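Local structure of aspartokinase (Clostridium acetobutylicum, 3TVI) at residues I4-F9 against D202-W207; P38-K43 against R115-N120; K47-T52 against S76-E81; P260-N265 against G273-S278. The protein probably catalyses the ATP-dependent phosphorylation of the beta-carboxyl group of L-aspartate to 4-phospho-L-aspartate, the first step toward threonine, methionine and lysine. All blocks are in the same frame, centred on the assembly; numbering follows the deposited sequence.

Contact 1: residues I4-F9 against D202-W207; sequences IVVTKF and DLYENW
Strands 5-9 and 203-207 run parallel in strict one-to-one register, their axes 4.7 Å apart at 19°, and a ladder of backbone bonds joins them, from Asp202 N to Ile4 O at one end to Trp207 N and Lys8 O (2.8 Å) at the other. Val5, Thr7, Phe9, Leu203, Glu205 and Trp207 share one face. There Phe9 and Trp207, both with CG anti to the carbonyl carbon, lie alongside each other with planes at 13°; the rings are slid apart, so that Phe9 CE1 sits over Trp207 CG at 3.4 Å. The Glu205 chain runs extended past Val5, whose CG1 touches Glu205 CD at 3.6 Å, and Glu205 OE1 accepts a hydrogen bond from Trp207 NE1 at 2.8 Å, in the indole plane. Arg33 forms a salt bridge with the same oxygen, so this buried carboxylate is doubly held and probably stays ionised. On the face of Val6 and Lys8, Lys8 CB meets the edge of the Tyr204 ring, while Lys8 NZ pairs with Asp189; Lys8 is a predicted ATP-binding residue. Helix 17-28 covers the Phe9 and Trp207 face, helix 187-199 packs against Tyr204 and Lys8, and strand 33-38 continues the sheet beyond strand 5-9.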
loop_
_atom_site.group_PDB
_atom_site.type_symbol
_atom_site.label_atom_id
_atom_site.label_comp_id
_atom_site.label_asym_id
_atom_site.label_seq_id
_atom_site.Cartn_x
_atom_site.Cartn_y
_atom_site.Cartn_z
ATOM N N ILE B 4 12.692 20.652 38.355
ATOM C CA ILE B 4 13.931 19.925 38.061
ATOM C C ILE B 4 14.074 19.767 36.542
ATOM O O ILE B 4 13.478 18.863 35.948
ATOM C CB ILE B 4 13.927 18.513 38.700
ATOM C CG1 ILE B 4 13.875 18.596 40.222
ATOM C CG2 ILE B 4 15.152 17.724 38.277
ATOM C CD1 ILE B 4 12.528 19.036 40.758
ATOM N N VAL B 5 14.841 20.656 35.918
ATOM C CA VAL B 5 15.142 20.553 34.494
ATOM C C VAL B 5 16.452 19.816 34.331
ATOM O O VAL B 5 17.347 19.962 35.143
ATOM C CB VAL B 5 15.303 21.929 33.835
ATOM C CG1 VAL B 5 15.461 21.768 32.330
ATOM C CG2 VAL B 5 14.121 22.827 34.155
ATOM N N VAL B 6 16.562 19.044 33.266
ATOM C CA VAL B 6 17.756 18.280 32.948
ATOM C C VAL B 6 18.185 18.682 31.555
ATOM O O VAL B 6 17.358 18.711 30.640
ATOM C CB VAL B 6 17.427 16.785 32.905
ATOM C CG1 VAL B 6 18.581 15.975 32.325
ATOM C CG2 VAL B 6 17.041 16.300 34.289
ATOM N N THR B 7 19.466 18.965 31.372
ATOM C CA THR B 7 19.934 19.534 30.119
ATOM C C THR B 7 20.910 18.621 29.416
ATOM O O THR B 7 21.743 18.002 30.069
ATOM C CB THR B 7 20.657 20.848 30.391
ATOM O OG1 THR B 7 21.786 20.587 31.225
ATOM C CG2 THR B 7 19.732 21.821 31.100
ATOM N N LYS B 8 20.808 18.532 28.089
ATOM C CA LYS B 8 21.845 17.896 27.288
ATOM C C LYS B 8 22.367 18.876 26.273
ATOM O O LYS B 8 21.597 19.641 25.706
ATOM C CB LYS B 8 21.346 16.666 26.522
ATOM C CG LYS B 8 22.108 16.504 25.198
ATOM C CD LYS B 8 21.964 15.170 24.502
ATOM C CE LYS B 8 22.861 15.131 23.264
ATOM N NZ LYS B 8 22.580 16.245 22.319
ATOM N N PHE B 9 23.668 18.793 26.002
ATOM C CA PHE B 9 24.318 19.609 24.991
ATOM C C PHE B 9 25.073 18.740 24.004
ATOM O O PHE B 9 25.788 17.827 24.398
ATOM C CB PHE B 9 25.255 20.577 25.673
ATOM C CG PHE B 9 24.546 21.517 26.579
ATOM C CD1 PHE B 9 24.130 22.753 26.119
ATOM C CD2 PHE B 9 24.242 21.144 27.873
ATOM C CE1 PHE B 9 23.445 23.619 26.949
ATOM C CE2 PHE B 9 23.561 22.001 28.714
ATOM C CZ PHE B 9 23.159 23.244 28.252
ATOM N N ASP B 202 11.051 17.397 35.443
ATOM C CA ASP B 202 9.889 18.133 34.927
ATOM C C ASP B 202 10.017 18.509 33.463
ATOM O O ASP B 202 9.019 18.721 32.780
ATOM C CB ASP B 202 9.711 19.412 35.722
ATOM C CG ASP B 202 9.544 19.148 37.165
ATOM O OD1 ASP B 202 9.642 17.968 37.550
ATOM O OD2 ASP B 202 9.322 20.111 37.918
ATOM N N LEU B 203 11.258 18.639 33.013
ATOM C CA LEU B 203 11.564 19.039 31.658
ATOM C C LEU B 203 12.878 18.401 31.275
ATOM O O LEU B 203 13.742 18.208 32.116
ATOM C CB LEU B 203 11.698 20.562 31.581
ATOM C CG LEU B 203 12.027 21.205 30.228
ATOM C CD1 LEU B 203 10.946 20.914 29.202
ATOM C CD2 LEU B 203 12.190 22.705 30.393
ATOM N N TYR B 204 13.021 18.060 30.009
ATOM C CA TYR B 204 14.301 17.639 29.487
ATOM C C TYR B 204 14.608 18.579 28.326
ATOM O O TYR B 204 14.035 18.458 27.251
ATOM C CB TYR B 204 14.250 16.157 29.089
ATOM C CG TYR B 204 15.359 15.662 28.173
ATOM C CD1 TYR B 204 16.670 16.108 28.303
ATOM C CD2 TYR B 204 15.086 14.724 27.182
ATOM C CE1 TYR B 204 17.671 15.642 27.464
ATOM C CE2 TYR B 204 16.072 14.253 26.340
ATOM C CZ TYR B 204 17.363 14.710 26.487
ATOM O OH TYR B 204 18.334 14.233 25.638
ATOM N N GLU B 205 15.476 19.555 28.581
ATOM C CA GLU B 205 15.886 20.500 27.554
ATOM C C GLU B 205 16.934 19.814 26.731
ATOM O O GLU B 205 17.849 19.235 27.294
ATOM C CB GLU B 205 16.476 21.766 28.166
ATOM C CG GLU B 205 15.437 22.709 28.732
ATOM C CD GLU B 205 16.032 23.888 29.472
ATOM O OE1 GLU B 205 17.274 24.021 29.510
ATOM O OE2 GLU B 205 15.245 24.693 30.021
ATOM N N ASN B 206 16.805 19.882 25.413
ATOM C CA ASN B 206 17.759 19.254 24.522
ATOM C C ASN B 206 18.428 20.311 23.645
ATOM O O ASN B 206 17.892 20.704 22.605
ATOM C CB ASN B 206 17.041 18.213 23.689
ATOM C CG ASN B 206 17.980 17.251 23.016
ATOM O OD1 ASN B 206 18.505 17.532 21.946
ATOM N ND2 ASN B 206 18.162 16.085 23.622
ATOM N N TRP B 207 19.603 20.766 24.077
ATOM C CA TRP B 207 20.256 21.922 23.473
ATOM C C TRP B 207 21.049 21.589 22.254
ATOM O O TRP B 207 21.959 20.769 22.296
ATOM C CB TRP B 207 21.140 22.605 24.489
ATOM C CG TRP B 207 20.341 23.296 25.542
ATOM C CD1 TRP B 207 19.832 22.762 26.713
ATOM C CD2 TRP B 207 19.906 24.682 25.535
ATOM N NE1 TRP B 207 19.135 23.709 27.416
ATOM C CE2 TRP B 207 19.141 24.879 26.761
ATOM C CE3 TRP B 207 20.064 25.739 24.664
ATOM C CZ2 TRP B 207 18.586 26.095 27.087
ATOM C CZ3 TRP B 207 19.490 26.966 24.996
ATOM C CH2 TRP B 207 18.775 27.139 26.184
#

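Contact 2: residues P38-K43 against R115-N120; sequences PSAPGK and RGEYLN
In this amino acid kinase domain the loop that follows strand 33-38 lies against helix 109-127. Along the helix, Gly116 comes first: its backbone receives the methyl of Ala40, with Ala40 CB 3.7 Å from Gly116 C. One residue on, Glu117, predicted to bind the substrate, starts off along the flank of the helix and bends at chi2 (-64°), which brings its carboxylate to the loop. Its OE1 ends 3.2 Å from Ala40 CB and close to the Ser39-Ala40 peptide, though the angle at the amide is too poor for a hydrogen bond. Thr52, another predicted substrate residue, touches both Ala40 and Glu117, so the loop and two helices converge on the presumed aspartate site. Asn120, one turn after Gly116, points at the loop and has the largest share of the contact. Its CB rests 4.1 Å from Pro38 CB, while its amide meets the Pro41 ring tip to tip, ND2 lying 3.3 Å from Pro41 CD. With CG anti to the carbonyl carbon (chi1 -86°), the amide is directed at the backbone of Ser39. There Asn120 ND2 gives a hydrogen bond of 2.6 Å to Ser39 O, fairly straight at 159°, in the carbonyl plane and on a lone pair.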
loop_
_atom_site.group_PDB
_atom_site.type_symbol
_atom_site.label_atom_id
_atom_site.label_comp_id
_atom_site.label_asym_id
_atom_site.label_seq_id
_atom_site.Cartn_x
_atom_site.Cartn_y
_atom_site.Cartn_z
ATOM N N PRO B 38 26.642 15.840 28.508
ATOM C CA PRO B 38 27.425 16.306 27.362
ATOM C C PRO B 38 27.700 15.264 26.295
ATOM O O PRO B 38 27.863 14.086 26.598
ATOM C CB PRO B 38 28.755 16.684 28.003
ATOM C CG PRO B 38 28.908 15.673 29.081
ATOM C CD PRO B 38 27.524 15.379 29.594
ATOM N N SER B 39 27.772 15.729 25.055
ATOM C CA SER B 39 28.314 14.957 23.952
ATOM C C SER B 39 29.806 15.217 23.888
ATOM O O SER B 39 30.350 15.891 24.760
ATOM C CB SER B 39 27.681 15.408 22.650
ATOM O OG SER B 39 26.295 15.609 22.850
ATOM N N ALA B 40 30.464 14.684 22.861
ATOM C CA ALA B 40 31.889 14.923 22.649
ATOM C C ALA B 40 32.016 16.076 21.682
ATOM O O ALA B 40 31.075 16.358 20.945
ATOM C CB ALA B 40 32.567 13.688 22.093
ATOM N N PRO B 41 33.173 16.747 21.669
ATOM C CA PRO B 41 33.301 17.929 20.833
ATOM C C PRO B 41 32.998 17.683 19.356
ATOM O O PRO B 41 33.586 16.798 18.724
ATOM C CB PRO B 41 34.766 18.346 21.029
ATOM C CG PRO B 41 35.121 17.821 22.371
ATOM C CD PRO B 41 34.397 16.507 22.450
ATOM N N GLY B 42 32.082 18.482 18.826
ATOM C CA GLY B 42 31.728 18.423 17.423
ATOM C C GLY B 42 32.822 18.986 16.555
ATOM O O GLY B 42 33.708 19.668 17.042
ATOM N N LYS B 43 32.744 18.702 15.260
ATOM C CA LYS B 43 33.721 19.212 14.311
ATOM C C LYS B 43 33.458 20.700 14.196
ATOM O O LYS B 43 32.311 21.136 14.217
ATOM C CB LYS B 43 33.599 18.538 12.942
ATOM C CG LYS B 43 33.183 17.076 12.984
ATOM C CD LYS B 43 33.769 16.260 11.838
ATOM C CE LYS B 43 33.386 16.800 10.472
ATOM N NZ LYS B 43 33.793 15.841 9.414
ATOM N N ARG B 115 35.314 7.842 25.696
ATOM C CA ARG B 115 36.100 8.813 26.459
ATOM C C ARG B 115 35.941 10.263 25.987
ATOM O O ARG B 115 36.241 11.202 26.730
ATOM C CB ARG B 115 37.577 8.398 26.518
ATOM C CG ARG B 115 37.941 7.618 27.774
ATOM C CD ARG B 115 36.955 6.498 28.098
ATOM N NE ARG B 115 36.525 6.512 29.500
ATOM C CZ ARG B 115 35.349 6.069 29.948
ATOM N NH1 ARG B 115 34.433 5.583 29.118
ATOM N NH2 ARG B 115 35.068 6.128 31.245
ATOM N N GLY B 116 35.451 10.462 24.771
ATOM C CA GLY B 116 35.111 11.811 24.325
ATOM C C GLY B 116 34.083 12.473 25.232
ATOM O O GLY B 116 34.196 13.652 25.560
ATOM N N GLU B 117 33.089 11.697 25.655
ATOM C CA GLU B 117 31.980 12.213 26.456
ATOM C C GLU B 117 32.453 12.350 27.892
ATOM O O GLU B 117 32.223 13.372 28.540
ATOM C CB GLU B 117 30.760 11.287 26.410
ATOM C CG GLU B 117 30.689 10.307 25.244
ATOM C CD GLU B 117 30.582 10.972 23.883
ATOM O OE1 GLU B 117 30.314 12.189 23.854
ATOM O OE2 GLU B 117 30.759 10.283 22.848
ATOM N N TYR B 118 33.116 11.302 28.374
ATOM C CA TYR B 118 33.770 11.295 29.693
ATOM C C TYR B 118 34.634 12.540 29.942
ATOM O O TYR B 118 34.487 13.204 30.969
ATOM C CB TYR B 118 34.624 10.024 29.847
ATOM C CG TYR B 118 35.408 9.961 31.130
ATOM C CD1 TYR B 118 34.844 9.451 32.288
ATOM C CD2 TYR B 118 36.719 10.427 31.190
ATOM C CE1 TYR B 118 35.559 9.401 33.473
ATOM C CE2 TYR B 118 37.440 10.383 32.371
ATOM C CZ TYR B 118 36.853 9.868 33.509
ATOM O OH TYR B 118 37.561 9.829 34.688
ATOM N N LEU B 119 35.527 12.861 29.014
ATOM C CA LEU B 119 36.430 13.989 29.230
ATOM C C LEU B 119 35.645 15.299 29.314
ATOM O O LEU B 119 35.866 16.105 30.219
ATOM C CB LEU B 119 37.500 14.061 28.140
ATOM C CG LEU B 119 38.545 12.938 28.156
ATOM C CD1 LEU B 119 39.471 13.023 26.950
ATOM C CD2 LEU B 119 39.343 12.977 29.445
ATOM N N ASN B 120 34.715 15.505 28.386
ATOM C CA ASN B 120 33.811 16.651 28.471
ATOM C C ASN B 120 33.061 16.663 29.795
ATOM O O ASN B 120 32.795 17.725 30.371
ATOM C CB ASN B 120 32.806 16.642 27.316
ATOM C CG ASN B 120 33.348 17.301 26.069
ATOM O OD1 ASN B 120 34.474 17.780 26.055
ATOM N ND2 ASN B 120 32.544 17.335 25.014
#

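Contact 3: residues K47-T52 against S76-E81; sequences KDYKIT and SQRYTE
Where the loop before helix 51-63 meets helix 69-85, the tight part of the contact is the run of Arg78 methylenes held between Ile51 CD1 and the Tyr49 hydroxyl. Ile51, in the first turn of its helix just after Lys50 at the N-cap, is directed toward the other helix. Its side chain crosses that of Arg78 obliquely, with Ile51 CD1 3.9 Å from Arg78 CG and 4.3 Å from Tyr79 CE1. The Tyr49 ring slides past Arg78 in the opposite direction, its OH 3.7 Å from Arg78 CD, with ring and guanidinium planes 73° apart, so they do not stack. Arg78 starts with CG anti to the backbone N (chi1 -169°) and bends at chi2 (81°), so that its guanidinium continues past both neighbours. The loose part lies at that end, where partly exposed Asp48 keeps OD2 4.2 Å from Arg78 NH2 and well out of the guanidinium plane, beyond a salt bridge. Its own salt bridge is with Arg44, and Arg78 NH1 gives a hydrogen bond to Ala15 O. No hydrogen bond joins the two segments; the chemistry implies van der Waals contact of Ile51 and the Tyr49 hydroxyl with the Arg78 methylenes, the carboxylate probably adding only a diffuse attraction that may offset the close approach of Arg44 and Arg78.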
loop_
_atom_site.group_PDB
_atom_site.type_symbol
_atom_site.label_atom_id
_atom_site.label_comp_id
_atom_site.label_asym_id
_atom_site.label_seq_id
_atom_site.Cartn_x
_atom_site.Cartn_y
_atom_site.Cartn_z
ATOM N N LYS B 47 36.201 19.781 7.107
ATOM C CA LYS B 47 37.370 18.909 7.020
ATOM C C LYS B 47 38.073 18.664 8.363
ATOM O O LYS B 47 39.116 18.015 8.404
ATOM C CB LYS B 47 38.358 19.422 5.952
ATOM C CG LYS B 47 38.278 18.631 4.648
ATOM C CD LYS B 47 38.988 19.310 3.484
ATOM C CE LYS B 47 38.004 19.884 2.472
ATOM N NZ LYS B 47 37.093 20.899 3.069
ATOM N N ASP B 48 37.499 19.159 9.457
ATOM C CA ASP B 48 38.037 18.898 10.790
ATOM C C ASP B 48 37.857 17.426 11.149
ATOM O O ASP B 48 36.871 16.798 10.755
ATOM C CB ASP B 48 37.332 19.781 11.829
ATOM C CG ASP B 48 37.934 19.666 13.219
ATOM O OD1 ASP B 48 39.175 19.554 13.343
ATOM O OD2 ASP B 48 37.156 19.708 14.196
ATOM N N TYR B 49 38.828 16.880 11.877
ATOM C CA TYR B 49 38.738 15.529 12.421
ATOM C C TYR B 49 37.788 15.532 13.611
ATOM O O TYR B 49 37.701 16.528 14.332
ATOM C CB TYR B 49 40.112 15.038 12.869
ATOM C CG TYR B 49 40.727 15.875 13.966
ATOM C CD1 TYR B 49 40.334 15.716 15.292
ATOM C CD2 TYR B 49 41.694 16.832 13.678
ATOM C CE1 TYR B 49 40.884 16.486 16.299
ATOM C CE2 TYR B 49 42.255 17.605 14.675
ATOM C CZ TYR B 49 41.848 17.430 15.987
ATOM O OH TYR B 49 42.404 18.193 16.995
ATOM N N LYS B 50 37.094 14.414 13.818
ATOM C CA LYS B 50 36.129 14.264 14.911
ATOM C C LYS B 50 36.751 13.407 16.007
ATOM O O LYS B 50 37.310 12.347 15.721
ATOM C CB LYS B 50 34.860 13.600 14.390
ATOM C CG LYS B 50 33.772 13.412 15.430
ATOM C CD LYS B 50 32.667 12.541 14.867
ATOM C CE LYS B 50 31.510 12.365 15.842
ATOM N NZ LYS B 50 30.401 11.563 15.239
ATOM N N ILE B 51 36.651 13.858 17.257
ATOM C CA ILE B 51 37.318 13.162 18.365
ATOM C C ILE B 51 36.978 11.673 18.398
ATOM O O ILE B 51 37.861 10.828 18.213
ATOM C CB ILE B 51 36.962 13.766 19.736
ATOM C CG1 ILE B 51 37.634 15.127 19.914
ATOM C CG2 ILE B 51 37.374 12.819 20.858
ATOM C CD1 ILE B 51 39.147 15.080 19.930
ATOM N N THR B 52 35.704 11.357 18.619
ATOM C CA THR B 52 35.287 9.973 18.791
ATOM C C THR B 52 35.880 9.071 17.717
ATOM O O THR B 52 36.327 7.968 18.014
ATOM C CB THR B 52 33.764 9.837 18.784
ATOM O OG1 THR B 52 33.206 10.807 19.674
ATOM C CG2 THR B 52 33.355 8.449 19.232
ATOM N N SER B 76 44.675 15.247 23.032
ATOM C CA SER B 76 45.078 16.029 24.192
ATOM C C SER B 76 45.191 17.483 23.764
ATOM O O SER B 76 44.772 18.383 24.485
ATOM C CB SER B 76 46.397 15.530 24.769
ATOM O OG SER B 76 47.474 15.938 23.947
ATOM N N GLN B 77 45.733 17.700 22.571
ATOM C CA GLN B 77 45.818 19.035 22.011
ATOM C C GLN B 77 44.444 19.690 21.982
ATOM O O GLN B 77 44.293 20.838 22.396
ATOM C CB GLN B 77 46.401 18.977 20.610
ATOM C CG GLN B 77 46.501 20.320 19.918
ATOM C CD GLN B 77 47.438 20.280 18.727
ATOM O OE1 GLN B 77 48.384 19.477 18.684
ATOM N NE2 GLN B 77 47.185 21.152 17.750
ATOM N N ARG B 78 43.448 18.945 21.508
ATOM C CA ARG B 78 42.077 19.439 21.451
ATOM C C ARG B 78 41.566 19.811 22.828
ATOM O O ARG B 78 40.992 20.885 23.016
ATOM C CB ARG B 78 41.154 18.376 20.860
ATOM C CG ARG B 78 39.762 18.867 20.500
ATOM C CD ARG B 78 39.762 19.561 19.154
ATOM N NE ARG B 78 38.430 19.542 18.577
ATOM C CZ ARG B 78 37.458 20.388 18.886
ATOM N NH1 ARG B 78 37.648 21.358 19.771
ATOM N NH2 ARG B 78 36.284 20.265 18.292
ATOM N N TYR B 79 41.768 18.912 23.783
ATOM C CA TYR B 79 41.239 19.097 25.125
ATOM C C TYR B 79 42.062 20.056 25.996
ATOM O O TYR B 79 41.512 20.675 26.906
ATOM C CB TYR B 79 41.091 17.752 25.837
ATOM C CG TYR B 79 39.815 17.015 25.505
ATOM C CD1 TYR B 79 39.783 16.035 24.517
ATOM C CD2 TYR B 79 38.636 17.289 26.186
ATOM C CE1 TYR B 79 38.612 15.357 24.214
ATOM C CE2 TYR B 79 37.460 16.610 25.889
ATOM C CZ TYR B 79 37.456 15.648 24.904
ATOM O OH TYR B 79 36.299 14.977 24.608
ATOM N N THR B 80 43.360 20.194 25.750
ATOM C CA THR B 80 44.128 21.114 26.582
ATOM C C THR B 80 43.861 22.550 26.146
ATOM O O THR B 80 43.785 23.437 26.985
ATOM C CB THR B 80 45.650 20.838 26.602
ATOM O OG1 THR B 80 46.240 21.266 25.368
ATOM C CG2 THR B 80 45.948 19.353 26.864
ATOM N N GLU B 81 43.710 22.786 24.847
ATOM C CA GLU B 81 43.348 24.132 24.370
ATOM C C GLU B 81 42.046 24.606 24.996
ATOM O O GLU B 81 41.914 25.775 25.327
ATOM C CB GLU B 81 43.232 24.172 22.846
ATOM C CG GLU B 81 44.578 24.091 22.146
ATOM C CD GLU B 81 44.467 23.836 20.652
ATOM O OE1 GLU B 81 43.331 23.740 20.125
ATOM O OE2 GLU B 81 45.533 23.734 20.002
#

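Contact 4: residues P260-N265 against G273-S278; sequences PINIKN and GTLILS
Ile261, Ile263, Thr274 and Ile276 project from one face of an antiparallel strand pair, and their mutual orientation sets the character of this contact. Ile261 and Ile276 meet at their roots, CB to CB at 4.2 Å, as a hydrogen-bonded pair: Ile276 N reaches Ile261 O at 2.7 Å nearly along the C=O axis, and Ile261 N returns a straighter bond to Ile276 O (169°), from above its carbonyl plane. Ile263 crosses Ile276 obliquely, diagonal to it across the ladder, and the two touch through their CD1 methyls; in both, CG1 lies anti to the carbonyl carbon. Beside them Thr274 OG1 is 3.8 Å from Ile263 CB. The other face is more exposed. There Leu275, its CG anti to the backbone N, leans across the non-hydrogen-bonded pair with Asn262 and lays CD1 3.6 Å from Asn262 CB. At the end of the ladder Pro260 CB meets Leu277 CD1 at 3.8 Å. Tyr232 and Leu235 of helix 232-240 cover Ile276, while Phe213 packs on Ile263 and Thr274. Strand 261-265 also bonds through its backbone to strand 203-208. The arrangement is that of a beta hairpin: strand 274-277 reverses direction at this side of the mixed kinase-domain sheet, and strand 229-231 follows it in parallel.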
loop_
_atom_site.group_PDB
_atom_site.type_symbol
_atom_site.label_atom_id
_atom_site.label_comp_id
_atom_site.label_asym_id
_atom_site.label_seq_id
_atom_site.Cartn_x
_atom_site.Cartn_y
_atom_site.Cartn_z
ATOM N N PRO B 260 8.149 16.272 29.270
ATOM C CA PRO B 260 8.240 17.018 28.034
ATOM C C PRO B 260 9.687 17.339 27.679
ATOM O O PRO B 260 10.494 17.623 28.560
ATOM C CB PRO B 260 7.457 18.287 28.342
ATOM C CG PRO B 260 7.590 18.469 29.802
ATOM C CD PRO B 260 7.689 17.101 30.391
ATOM N N ILE B 261 10.000 17.267 26.391
ATOM C CA ILE B 261 11.289 17.660 25.865
ATOM C C ILE B 261 11.156 19.003 25.176
ATOM O O ILE B 261 10.236 19.206 24.386
ATOM C CB ILE B 261 11.766 16.675 24.802
ATOM C CG1 ILE B 261 11.863 15.274 25.387
ATOM C CG2 ILE B 261 13.101 17.113 24.231
ATOM C CD1 ILE B 261 12.348 14.249 24.387
ATOM N N ASN B 262 12.084 19.911 25.454
ATOM C CA ASN B 262 12.140 21.190 24.764
ATOM C C ASN B 262 13.401 21.261 23.907
ATOM O O ASN B 262 14.508 21.344 24.441
ATOM C CB ASN B 262 12.124 22.329 25.784
ATOM C CG ASN B 262 12.158 23.704 25.139
ATOM O OD1 ASN B 262 12.497 23.843 23.962
ATOM N ND2 ASN B 262 11.827 24.736 25.919
ATOM N N ILE B 263 13.240 21.219 22.583
ATOM C CA ILE B 263 14.375 21.408 21.680
ATOM C C ILE B 263 14.720 22.886 21.671
ATOM O O ILE B 263 13.873 23.716 21.372
ATOM C CB ILE B 263 14.093 20.924 20.251
ATOM C CG1 ILE B 263 14.446 19.446 20.107
ATOM C CG2 ILE B 263 14.963 21.673 19.260
ATOM C CD1 ILE B 263 13.707 18.539 21.058
ATOM N N LYS B 264 15.967 23.206 22.008
ATOM C CA LYS B 264 16.394 24.592 22.179
ATOM C C LYS B 264 17.733 24.855 21.480
ATOM O O LYS B 264 18.462 23.917 21.135
ATOM C CB LYS B 264 16.468 24.911 23.675
ATOM C CG LYS B 264 15.736 26.187 24.055
ATOM C CD LYS B 264 15.001 26.049 25.377
ATOM C CE LYS B 264 14.065 27.225 25.637
ATOM N NZ LYS B 264 14.758 28.540 25.555
ATOM N N ASN B 265 18.041 26.134 21.263
ATOM C CA ASN B 265 19.248 26.530 20.524
ATOM C C ASN B 265 20.310 27.221 21.392
ATOM O O ASN B 265 20.099 28.336 21.860
ATOM C CB ASN B 265 18.852 27.450 19.374
ATOM C CG ASN B 265 20.022 27.820 18.486
ATOM O OD1 ASN B 265 21.104 27.233 18.582
ATOM N ND2 ASN B 265 19.807 28.802 17.610
ATOM N N GLY B 273 11.509 26.919 22.303
ATOM C CA GLY B 273 11.668 25.703 21.532
ATOM C C GLY B 273 10.416 25.224 20.830
ATOM O O GLY B 273 9.360 25.852 20.864
ATOM N N THR B 274 10.557 24.095 20.169
ATOM C CA THR B 274 9.424 23.250 19.956
ATOM C C THR B 274 9.424 22.367 21.191
ATOM O O THR B 274 10.479 22.104 21.773
ATOM C CB THR B 274 9.539 22.456 18.655
ATOM O OG1 THR B 274 10.668 21.588 18.726
ATOM C CG2 THR B 274 9.701 23.421 17.487
ATOM N N LEU B 275 8.238 21.946 21.603
ATOM C CA LEU B 275 8.044 21.340 22.905
ATOM C C LEU B 275 7.367 19.979 22.718
ATOM O O LEU B 275 6.146 19.889 22.595
ATOM C CB LEU B 275 7.203 22.294 23.764
ATOM C CG LEU B 275 7.189 22.124 25.281
ATOM C CD1 LEU B 275 8.595 21.908 25.819
ATOM C CD2 LEU B 275 6.546 23.332 25.940
ATOM N N ILE B 276 8.171 18.921 22.684
ATOM C CA ILE B 276 7.684 17.599 22.309
ATOM C C ILE B 276 6.953 16.970 23.486
ATOM O O ILE B 276 7.578 16.532 24.450
ATOM C CB ILE B 276 8.824 16.675 21.852
ATOM C CG1 ILE B 276 9.635 17.336 20.722
ATOM C CG2 ILE B 276 8.264 15.330 21.413
ATOM C CD1 ILE B 276 10.992 16.711 20.455
ATOM N N LEU B 277 5.623 16.930 23.387
ATOM C CA LEU B 277 4.738 16.473 24.471
ATOM C C LEU B 277 4.351 15.007 24.321
ATOM O O LEU B 277 4.785 14.335 23.388
ATOM C CB LEU B 277 3.470 17.330 24.488
ATOM C CG LEU B 277 3.536 18.740 25.084
ATOM C CD1 LEU B 277 4.921 19.097 25.602
ATOM C CD2 LEU B 277 3.044 19.754 24.054
ATOM N N SER B 278 3.545 14.513 25.257
ATOM C CA SER B 278 2.977 13.170 25.161
ATOM C C SER B 278 1.703 13.227 24.342
ATOM O O SER B 278 1.092 14.285 24.218
ATOM C CB SER B 278 2.673 12.601 26.548
ATOM O OG SER B 278 2.751 11.188 26.525
#

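How the contacts relate
Contacts 1 and 4 belong to one sheet: strand 203-208 pairs with strand 5-9 in parallel and with strand 261-265 beyond, Tyr204 N and Asn206 N bonding to Pro260 O and Asn262 O. Backbone ladders dominate both, but contact 1 is the more deeply buried and includes charged groups, whereas contact 4 is partly exposed and its side chains meet mainly through aliphatic groups. Contacts 2 and 3, among loops and helices, are buried too, contact 3 with partly exposed Asp48 and Tyr49 at its flank; they depend on side chains and bury less area. They meet at Tyr79, whose OH is bonded to Gly116 O and touches Pro41. Contact 2 connects the two regions, since Ser39 OG bonds to Phe9 O.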